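Local coordinates for protein cytokinin riboside 5'-monophosphate phosphoribohydrolase (Streptomyces coelicolor, PDB 5ZI9) that adopts the Rossmann-like alpha/beta fold of the SLOG clan and is seen as an assembly of six copies, with an N-terminal arm reaching away from the core, at residues 32-35 with 36-40; 156-159 with 160-164; 216-219 with 220-224. One frame throughout, in Å; residues are numbered along the deposited sequence.

Contact 1: residues 32-35 with 36-40; sequences TTDQ and RLLDE
Arg36 folds back over the first turn of its own helix, so that its guanidinium lies obliquely across Thr33 and the carbonyl of Thr32. The chain bends about the CG-CD bond (chi3 -58°), which turns it toward the helix start. One guanidinium face is turned to Thr32 O, which lies above the plane but offset toward the rim, 3.5 Å from Arg36 NH2, where the angle is too poor for a hydrogen bond. Arg36 NH1 approaches Thr33 CA at 3.5 Å. The polar ends look elsewhere: Arg36 NH2 bonds Ser31, Arg36 NE bonds a citrate, and Thr33 OG1 bonds Glu136 of the third subunit.

Thr32 and Gln35 form a capping box. Gln35 N donates to Thr32 OG1 at 3.2 Å, and Thr32 N donates to Gln35 OE1 at 3.0 Å, an almost straight bond of 169° that arrives tilted from the carbonyl plane. On another flank Asp34 and Leu38 run side by side in the same direction, Asp34 OD1 4.0 Å from Leu38 CD1, while their backbones join through Leu38 N to Asp34 O at 2.8 Å.

The centre of the contact is about 40 Å from the centre of the chain. Helix 33-39 lies between the 15-18/21-24 hairpin and helix 50-67 in sequence, and is lodged between two other copies. Thr32 OG1 also bonds Gln193 O of the second subunit, just past that copy's helix 177-191, while Asp34 OD2 accepts from Phe156 N, at the start of helix 156-165 of the third.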
ATOM      1  N   THR B  32       6.232  24.681  -5.728  1.00 29.88           N
ATOM      2  CA  THR B  32       5.145  23.761  -6.061  1.00 29.60           C
ATOM      3  C   THR B  32       5.491  22.314  -5.641  1.00 26.47           C
ATOM      4  O   THR B  32       6.670  21.937  -5.550  1.00 26.76           O
ATOM      5  CB  THR B  32       4.754  23.816  -7.563  1.00 32.39           C
ATOM      6  OG1 THR B  32       5.789  23.265  -8.362  1.00 33.32           O
ATOM      7  CG2 THR B  32       4.551  25.209  -8.025  1.00 34.32           C
ATOM      8  N   THR B  33       4.457  21.521  -5.360  1.00 24.00           N
ATOM      9  CA  THR B  33       4.611  20.120  -4.959  1.00 22.49           C
ATOM     10  C   THR B  33       5.368  19.383  -6.058  1.00 22.06           C
ATOM     11  O   THR B  33       6.385  18.730  -5.774  1.00 20.26           O
ATOM     12  CB  THR B  33       3.245  19.436  -4.689  1.00 22.53           C
ATOM     13  OG1 THR B  33       2.473  20.207  -3.776  1.00 22.89           O
ATOM     14  CG2 THR B  33       3.411  18.108  -4.065  1.00 22.75           C
ATOM     15  N   ASP B  34       4.905  19.558  -7.303  1.00 22.70           N
ATOM     16  CA  ASP B  34       5.516  18.920  -8.457  1.00 24.50           C
ATOM     17  C   ASP B  34       6.988  19.247  -8.626  1.00 24.31           C
ATOM     18  O   ASP B  34       7.763  18.373  -8.988  1.00 22.27           O
ATOM     19  CB  ASP B  34       4.833  19.326  -9.765  1.00 26.66           C
ATOM     20  CG  ASP B  34       3.797  18.321 -10.247  1.00 29.53           C
ATOM     21  OD1 ASP B  34       4.071  17.092 -10.141  1.00 29.18           O
ATOM     22  OD2 ASP B  34       2.695  18.784 -10.729  1.00 33.84           O
ATOM     23  N   GLN B  35       7.370  20.505  -8.416  1.00 22.90           N
ATOM     24  CA  GLN B  35       8.749  20.871  -8.684  1.00 22.91           C
ATOM     25  C   GLN B  35       9.664  20.201  -7.721  1.00 21.57           C
ATOM     26  O   GLN B  35      10.716  19.748  -8.121  1.00 20.60           O
ATOM     27  CB  GLN B  35       8.974  22.390  -8.782  1.00 24.10           C
ATOM     28  CG  GLN B  35       9.416  23.118  -7.531  1.00 24.48           C
ATOM     29  CD  GLN B  35       9.451  24.597  -7.761  1.00 25.59           C
ATOM     30  OE1 GLN B  35       8.415  25.288  -7.677  1.00 25.48           O
ATOM     31  NE2 GLN B  35      10.639  25.102  -8.112  1.00 26.83           N
ATOM     32  N   ARG B  36       9.247  20.078  -6.467  1.00 22.39           N
ATOM     33  CA  ARG B  36      10.045  19.339  -5.503  1.00 24.25           C
ATOM     34  C   ARG B  36      10.191  17.874  -5.909  1.00 23.57           C
ATOM     35  O   ARG B  36      11.246  17.294  -5.761  1.00 26.89           O
ATOM     36  CB  ARG B  36       9.454  19.467  -4.088  1.00 27.64           C
ATOM     37  CG  ARG B  36       9.597  20.861  -3.461  1.00 27.68           C
ATOM     38  CD  ARG B  36       9.138  20.845  -2.012  1.00 28.97           C
ATOM     39  NE  ARG B  36       7.733  20.410  -1.805  1.00 28.71           N
ATOM     40  CZ  ARG B  36       6.669  21.209  -1.844  1.00 28.05           C
ATOM     41  NH1 ARG B  36       5.474  20.699  -1.651  1.00 28.06           N
ATOM     42  NH2 ARG B  36       6.767  22.503  -2.121  1.00 29.45           N
ATOM     43  N   LEU B  37       9.133  17.297  -6.449  1.00 22.71           N
ATOM     44  CA  LEU B  37       9.129  15.920  -6.927  1.00 21.65           C
ATOM     45  C   LEU B  37       9.956  15.682  -8.170  1.00 21.31           C
ATOM     46  O   LEU B  37      10.610  14.665  -8.274  1.00 20.43           O
ATOM     47  CB  LEU B  37       7.693  15.544  -7.221  1.00 21.84           C
ATOM     48  CG  LEU B  37       7.164  14.113  -7.349  1.00 21.46           C
ATOM     49  CD1 LEU B  37       6.624  13.915  -8.719  1.00 20.44           C
ATOM     50  CD2 LEU B  37       8.149  13.035  -7.015  1.00 21.86           C
ATOM     51  N   LEU B  38       9.938  16.621  -9.106  1.00 22.72           N
ATOM     52  CA  LEU B  38      10.526  16.405 -10.446  1.00 23.64           C
ATOM     53  C   LEU B  38      11.964  16.921 -10.629  1.00 24.85           C
ATOM     54  O   LEU B  38      12.624  16.549 -11.601  1.00 25.48           O
ATOM     55  CB  LEU B  38       9.599  17.029 -11.505  1.00 22.33           C
ATOM     56  CG  LEU B  38       8.147  16.491 -11.518  1.00 21.66           C
ATOM     57  CD1 LEU B  38       7.272  17.241 -12.499  1.00 20.60           C
ATOM     58  CD2 LEU B  38       8.114  14.996 -11.827  1.00 22.24           C
ATOM     59  N   ASP B  39      12.417  17.793  -9.723  1.00 28.48           N
ATOM     60  CA  ASP B  39      13.780  18.377  -9.727  1.00 29.89           C
ATOM     61  C   ASP B  39      14.703  17.684  -8.753  1.00 32.05           C
ATOM     62  O   ASP B  39      15.841  17.418  -9.072  1.00 30.11           O
ATOM     63  CB  ASP B  39      13.751  19.866  -9.367  1.00 30.25           C
ATOM     64  CG  ASP B  39      13.220  20.755 -10.499  1.00 33.44           C
ATOM     65  OD1 ASP B  39      13.193  20.332 -11.690  1.00 34.85           O
ATOM     66  OD2 ASP B  39      12.846  21.914 -10.196  1.00 35.53           O
ATOM     67  N   GLU B  40      14.188  17.371  -7.569  1.00 41.13           N
ATOM     68  CA  GLU B  40      15.010  16.968  -6.427  1.00 46.41           C
ATOM     69  C   GLU B  40      15.535  15.572  -6.555  1.00 44.59           C
ATOM     70  O   GLU B  40      14.776  14.656  -6.415  1.00 40.66           O
ATOM     71  CB  GLU B  40      14.209  17.055  -5.096  1.00 51.16           C
ATOM     72  CG  GLU B  40      14.730  18.048  -4.069  1.00 55.34           C
ATOM     73  CD  GLU B  40      13.625  18.947  -3.525  1.00 62.14           C
ATOM     74  OE1 GLU B  40      12.867  18.522  -2.616  1.00 62.67           O
ATOM     75  OE2 GLU B  40      13.515  20.092  -4.018  1.00 67.80           O
TER

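Contact 2: residues 156-159 with 160-164; sequences FFVR and KMMFV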
ATOM      1  N   PHE B 156      12.159 -15.579  -4.944  1.00 27.75           N
ATOM      2  CA  PHE B 156      11.909 -17.006  -4.754  1.00 30.01           C
ATOM      3  C   PHE B 156      10.560 -17.360  -4.132  1.00 29.01           C
ATOM      4  O   PHE B 156       9.828 -18.231  -4.605  1.00 28.04           O
ATOM      5  CB  PHE B 156      13.021 -17.529  -3.846  1.00 33.29           C
ATOM      6  CG  PHE B 156      13.235 -19.005  -3.933  1.00 41.23           C
ATOM      7  CD1 PHE B 156      13.846 -19.592  -5.085  1.00 46.83           C
ATOM      8  CD2 PHE B 156      12.876 -19.843  -2.864  1.00 45.79           C
ATOM      9  CE1 PHE B 156      14.069 -20.976  -5.166  1.00 43.96           C
ATOM     10  CE2 PHE B 156      13.099 -21.237  -2.954  1.00 43.31           C
ATOM     11  CZ  PHE B 156      13.693 -21.792  -4.096  1.00 43.02           C
ATOM     12  N   PHE B 157      10.245 -16.648  -3.062  1.00 30.44           N
ATOM     13  CA  PHE B 157       9.113 -16.937  -2.205  1.00 28.62           C
ATOM     14  C   PHE B 157       7.837 -16.393  -2.746  1.00 26.20           C
ATOM     15  O   PHE B 157       6.775 -16.848  -2.409  1.00 26.10           O
ATOM     16  CB  PHE B 157       9.426 -16.417  -0.831  1.00 31.62           C
ATOM     17  CG  PHE B 157      10.579 -17.151  -0.228  1.00 39.15           C
ATOM     18  CD1 PHE B 157      10.357 -18.345   0.473  1.00 41.90           C
ATOM     19  CD2 PHE B 157      11.916 -16.737  -0.447  1.00 40.75           C
ATOM     20  CE1 PHE B 157      11.418 -19.057   1.011  1.00 39.93           C
ATOM     21  CE2 PHE B 157      12.969 -17.467   0.074  1.00 38.17           C
ATOM     22  CZ  PHE B 157      12.711 -18.614   0.815  1.00 39.92           C
ATOM     23  N   VAL B 158       7.946 -15.431  -3.630  1.00 25.87           N
ATOM     24  CA  VAL B 158       6.803 -15.015  -4.407  1.00 26.15           C
ATOM     25  C   VAL B 158       6.509 -16.108  -5.419  1.00 25.37           C
ATOM     26  O   VAL B 158       5.383 -16.560  -5.517  1.00 22.88           O
ATOM     27  CB  VAL B 158       7.037 -13.670  -5.100  1.00 25.46           C
ATOM     28  CG1 VAL B 158       5.827 -13.304  -5.924  1.00 26.07           C
ATOM     29  CG2 VAL B 158       7.266 -12.588  -4.044  1.00 25.87           C
ATOM     30  N   ARG B 159       7.523 -16.559  -6.141  1.00 26.00           N
ATOM     31  CA  ARG B 159       7.286 -17.601  -7.132  1.00 27.40           C
ATOM     32  C   ARG B 159       6.700 -18.874  -6.536  1.00 27.77           C
ATOM     33  O   ARG B 159       5.828 -19.481  -7.138  1.00 28.61           O
ATOM     34  CB  ARG B 159       8.531 -17.952  -7.918  1.00 26.06           C
ATOM     35  CG  ARG B 159       8.217 -18.876  -9.087  1.00 26.18           C
ATOM     36  CD  ARG B 159       9.431 -19.186  -9.923  1.00 25.54           C
ATOM     37  NE  ARG B 159      10.322 -20.130  -9.257  1.00 24.03           N
ATOM     38  CZ  ARG B 159      11.184 -20.912  -9.878  1.00 23.98           C
ATOM     39  NH1 ARG B 159      11.917 -21.730  -9.169  1.00 24.59           N
ATOM     40  NH2 ARG B 159      11.330 -20.897 -11.203  1.00 25.92           N
ATOM     41  N   LYS B 160       7.162 -19.270  -5.360  1.00 30.79           N
ATOM     42  CA  LYS B 160       6.649 -20.497  -4.684  1.00 31.02           C
ATOM     43  C   LYS B 160       5.153 -20.522  -4.506  1.00 27.96           C
ATOM     44  O   LYS B 160       4.522 -21.557  -4.602  1.00 26.64           O
ATOM     45  CB  LYS B 160       7.252 -20.606  -3.289  1.00 34.19           C
ATOM     46  CG  LYS B 160       8.454 -21.476  -3.243  1.00 36.49           C
ATOM     47  CD  LYS B 160       9.014 -21.417  -1.844  1.00 40.09           C
ATOM     48  CE  LYS B 160       9.994 -22.542  -1.530  1.00 41.63           C
ATOM     49  NZ  LYS B 160      10.396 -23.423  -2.666  1.00 42.77           N
ATOM     50  N   MET B 161       4.610 -19.374  -4.192  1.00 27.44           N
ATOM     51  CA  MET B 161       3.209 -19.295  -3.968  1.00 30.68           C
ATOM     52  C   MET B 161       2.426 -19.336  -5.278  1.00 30.34           C
ATOM     53  O   MET B 161       1.303 -19.803  -5.282  1.00 34.82           O
ATOM     54  CB  MET B 161       2.874 -18.087  -3.117  1.00 33.11           C
ATOM     55  CG  MET B 161       2.241 -16.913  -3.807  1.00 36.25           C
ATOM     56  SD  MET B 161       0.507 -16.937  -3.389  1.00 48.13           S
ATOM     57  CE  MET B 161       0.219 -15.223  -3.089  1.00 50.20           C
ATOM     58  N   MET B 162       3.008 -18.901  -6.389  1.00 28.52           N
ATOM     59  CA  MET B 162       2.313 -18.949  -7.690  1.00 28.62           C
ATOM     60  C   MET B 162       2.104 -20.407  -8.230  1.00 29.36           C
ATOM     61  O   MET B 162       1.089 -20.736  -8.897  1.00 26.09           O
ATOM     62  CB  MET B 162       3.086 -18.137  -8.718  1.00 29.81           C
ATOM     63  CG  MET B 162       3.402 -16.702  -8.312  1.00 30.60           C
ATOM     64  SD  MET B 162       2.022 -15.598  -8.477  1.00 31.62           S
ATOM     65  CE  MET B 162       2.528 -14.245  -7.418  1.00 32.85           C
ATOM     66  N   PHE B 163       3.073 -21.270  -7.914  1.00 30.36           N
ATOM     67  CA  PHE B 163       3.048 -22.676  -8.289  1.00 28.31           C
ATOM     68  C   PHE B 163       1.878 -23.372  -7.662  1.00 26.74           C
ATOM     69  O   PHE B 163       1.339 -24.256  -8.270  1.00 29.11           O
ATOM     70  CB  PHE B 163       4.328 -23.418  -7.863  1.00 29.07           C
ATOM     71  CG  PHE B 163       5.519 -23.200  -8.768  1.00 29.94           C
ATOM     72  CD1 PHE B 163       5.419 -23.427 -10.135  1.00 30.87           C
ATOM     73  CD2 PHE B 163       6.759 -22.838  -8.254  1.00 29.09           C
ATOM     74  CE1 PHE B 163       6.504 -23.265 -10.974  1.00 29.37           C
ATOM     75  CE2 PHE B 163       7.846 -22.673  -9.089  1.00 28.34           C
ATOM     76  CZ  PHE B 163       7.722 -22.889 -10.448  1.00 29.39           C
ATOM     77  N   VAL B 164       1.491 -22.994  -6.450  1.00 26.00           N
ATOM     78  CA  VAL B 164       0.335 -23.623  -5.768  1.00 24.75           C
ATOM     79  C   VAL B 164      -0.999 -22.972  -6.065  1.00 24.11           C
ATOM     80  O   VAL B 164      -1.973 -23.635  -6.316  1.00 25.82           O
ATOM     81  CB  VAL B 164       0.552 -23.650  -4.263  1.00 23.10           C
ATOM     82  CG1 VAL B 164      -0.644 -24.277  -3.556  1.00 21.24           C
ATOM     83  CG2 VAL B 164       1.834 -24.445  -3.978  1.00 24.48           C
TER
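Arg159 and Phe163, one helical turn apart, cross obliquely, and the arginine can be traced along the ring. Arg159 CB sits 3.2 Å from Lys160 N and leaves the helix with CG anti to the backbone N (chi1 -171°), the direction that sets the chain beside Phe163. Arg159 CG passes Phe163 CE2 at 3.8 Å. Next, Arg159 CD lies 4.1 Å from Phe163 CZ, and here chi3 (75°) bends the chain. Arg159 NE makes the closest approach between the two side chains, 3.6 Å to Phe163 CE2. Arg159 CZ stays beside the same two ring atoms, 4.0 Å from Phe163 CZ, so one guanidinium face carries Phe163 CE2 offset toward its rim; the two planes stand 60° apart, which rules out a parallel stack. At the tip, Arg159 NH1 remains near Phe163 CE2, and Arg159 NH2 hydrogen-bonds Leu133 O on strand 130-135.

Lys160 turns the other way along the helix. The Lys160 and Phe156 side chains meet at a slant, with Lys160 NZ 3.5 Å from Phe156 CE2, and Lys160 CD runs alongside Phe157, 4.1 Å from Phe157 CD1. Asp181, Glu182 and Glu185 of helix 177-191 all form salt bridges with Lys160 NZ. A third flank is apolar: Val158 CG1 meets Met162 CE at 3.7 Å, facing the phenylalanines of helix 50-67.

The helix thus separates its chemistry by side. Both basic chains lay nitrogens as well as carbons against aromatic carbons, which implies that the polar partners, a carbonyl for Arg159 NH2 and three carboxylates for the buried Lys160, come from outside the helix.

Contact 3: residues 216-219 with 220-224; sequences RGTL and VAQGK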
ATOM      1  N   ARG B 216       9.572 -44.740   4.284  1.00 36.58           N
ATOM      2  CA  ARG B 216       8.909 -45.873   4.972  1.00 37.08           C
ATOM      3  C   ARG B 216       9.803 -46.495   6.047  1.00 35.56           C
ATOM      4  O   ARG B 216       9.410 -46.580   7.208  1.00 36.76           O
ATOM      5  CB  ARG B 216       8.526 -46.959   3.955  1.00 40.81           C
ATOM      6  CG  ARG B 216       7.322 -47.789   4.370  1.00 44.84           C
ATOM      7  CD  ARG B 216       6.938 -48.852   3.349  1.00 46.25           C
ATOM      8  NE  ARG B 216       6.714 -48.342   1.984  1.00 50.33           N
ATOM      9  CZ  ARG B 216       5.616 -47.707   1.544  1.00 56.40           C
ATOM     10  NH1 ARG B 216       4.597 -47.437   2.371  1.00 59.91           N
ATOM     11  NH2 ARG B 216       5.526 -47.326   0.252  1.00 54.93           N
ATOM     12  N   GLY B 217      11.007 -46.901   5.644  1.00 32.97           N
ATOM     13  CA  GLY B 217      11.971 -47.593   6.511  1.00 34.28           C
ATOM     14  C   GLY B 217      12.626 -46.785   7.623  1.00 37.14           C
ATOM     15  O   GLY B 217      13.078 -47.355   8.623  1.00 38.05           O
ATOM     16  N   THR B 218      12.693 -45.460   7.463  1.00 37.68           N
ATOM     17  CA  THR B 218      13.146 -44.558   8.543  1.00 34.03           C
ATOM     18  C   THR B 218      12.053 -43.647   9.095  1.00 30.93           C
ATOM     19  O   THR B 218      11.791 -43.751  10.279  1.00 31.20           O
ATOM     20  CB  THR B 218      14.341 -43.743   8.098  1.00 34.79           C
ATOM     21  OG1 THR B 218      15.345 -44.653   7.635  1.00 35.60           O
ATOM     22  CG2 THR B 218      14.893 -42.917   9.236  1.00 35.62           C
ATOM     23  N   LEU B 219      11.404 -42.794   8.293  1.00 29.34           N
ATOM     24  CA  LEU B 219      10.437 -41.821   8.870  1.00 32.02           C
ATOM     25  C   LEU B 219       9.184 -42.468   9.497  1.00 32.84           C
ATOM     26  O   LEU B 219       8.835 -42.197  10.664  1.00 34.11           O
ATOM     27  CB  LEU B 219       9.887 -40.784   7.870  1.00 32.55           C
ATOM     28  CG  LEU B 219      10.635 -39.776   7.032  1.00 34.87           C
ATOM     29  CD1 LEU B 219       9.932 -38.437   7.138  1.00 36.15           C
ATOM     30  CD2 LEU B 219      12.086 -39.651   7.420  1.00 37.63           C
ATOM     31  N   VAL B 220       8.477 -43.261   8.699  1.00 31.69           N
ATOM     32  CA  VAL B 220       7.245 -43.892   9.154  1.00 32.69           C
ATOM     33  C   VAL B 220       7.556 -44.900  10.283  1.00 31.44           C
ATOM     34  O   VAL B 220       6.853 -44.968  11.301  1.00 30.78           O
ATOM     35  CB  VAL B 220       6.522 -44.582   7.992  1.00 32.98           C
ATOM     36  CG1 VAL B 220       5.305 -45.327   8.490  1.00 32.52           C
ATOM     37  CG2 VAL B 220       6.095 -43.539   6.961  1.00 35.32           C
ATOM     38  N   ALA B 221       8.641 -45.636  10.094  1.00 27.67           N
ATOM     39  CA  ALA B 221       9.039 -46.649  11.015  1.00 27.03           C
ATOM     40  C   ALA B 221       9.403 -46.078  12.388  1.00 29.00           C
ATOM     41  O   ALA B 221       9.356 -46.806  13.366  1.00 26.65           O
ATOM     42  CB  ALA B 221      10.215 -47.400  10.437  1.00 27.28           C
ATOM     43  N   GLN B 222       9.792 -44.798  12.467  1.00 29.91           N
ATOM     44  CA  GLN B 222      10.156 -44.173  13.756  1.00 29.04           C
ATOM     45  C   GLN B 222       9.114 -43.201  14.263  1.00 30.44           C
ATOM     46  O   GLN B 222       9.365 -42.526  15.266  1.00 34.36           O
ATOM     47  CB  GLN B 222      11.514 -43.494  13.676  1.00 27.50           C
ATOM     48  CG  GLN B 222      12.651 -44.432  13.281  1.00 28.61           C
ATOM     49  CD  GLN B 222      14.002 -43.749  13.300  1.00 29.70           C
ATOM     50  OE1 GLN B 222      14.122 -42.616  13.784  1.00 31.09           O
ATOM     51  NE2 GLN B 222      15.040 -44.438  12.798  1.00 31.29           N
ATOM     52  N   GLY B 223       7.955 -43.117  13.603  1.00 28.82           N
ATOM     53  CA  GLY B 223       6.875 -42.239  14.067  1.00 29.17           C
ATOM     54  C   GLY B 223       6.867 -40.791  13.608  1.00 30.97           C
ATOM     55  O   GLY B 223       6.025 -40.047  14.072  1.00 30.40           O
ATOM     56  N   LYS B 224       7.752 -40.401  12.676  1.00 33.53           N
ATOM     57  CA  LYS B 224       7.843 -39.009  12.189  1.00 34.37           C
ATOM     58  C   LYS B 224       6.764 -38.731  11.161  1.00 36.02           C
ATOM     59  O   LYS B 224       6.301 -37.607  11.013  1.00 40.88           O
ATOM     60  CB  LYS B 224       9.194 -38.694  11.564  1.00 34.92           C
ATOM     61  CG  LYS B 224      10.398 -39.322  12.267  1.00 37.42           C
ATOM     62  CD  LYS B 224      10.670 -38.812  13.674  1.00 38.23           C
ATOM     63  CE  LYS B 224      12.164 -38.914  14.037  1.00 38.16           C
ATOM     64  NZ  LYS B 224      12.575 -40.104  14.846  1.00 35.86           N
TER
HETATM   65  O   HOH W   1      14.841 -47.023  11.169  1.00 33.02           O
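A positive phi at Gly223 (87°) swings the chain round so that Lys224 can reach back to Leu219, and chi1 of -58° at Gln222 sets its side chain alongside Thr218. The first torsion is the signature of a Schellman motif, with Gly223 at C-prime, closing helix 205-220. Its two defining bonds are present: Lys224 N donates to Leu219 O at 2.9 Å, and Gly223 N donates to Val220 O at 3.2 Å. Gly223, with no side chain, meets these backbone angles without crowding the carbonyl of Gln222. Just upstream the helix widens into a pi-type turn, where Ala221 N bonds Arg216 O only weakly at 3.1 Å.

Thr218 and Gln222 lie side by side and point the same way. Gln222 CG rests 3.2 Å from Thr218 O, and the extended chain beyond it carries the amide past the threonine methyl, with Gln222 NE2 3.9 Å from Thr218 CG2. Tyr207 of the fourth subunit packs on both residues.

The amide is gripped at both ends. Lys224 NZ, which also forms a salt bridge with Glu89 of the fourth subunit, donates to Gln222 OE1 at 3.1 Å in the carbonyl plane, on a lone pair. On the nitrogen side a water accepts from Gln222 NE2 at 3.1 Å and donates to Gly217 O, likewise at 3.1 Å.

In the fold
Contact 1 spans a whole short helix, contact 2 nearly all of helix 156-165, and contact 3 the C-terminal end of helix 205-220. Contact 2 is the core case: its centre lies about 4 Å from the chain centre, and most of its residues are buried. Contacts 1 and 3 lie on opposite sides of that centre, their own centres about 65 Å apart. Contact 1 opens helix 33-39 with a side-chain cap and contact 3 closes helix 205-220 with a backbone motif and a water. Contact 2 instead relies on aromatic and methionine packing with basic tips. All three meet other subunits; contacts 2 and 3 both touch the fourth, whereas contact 1 sits between the second and third.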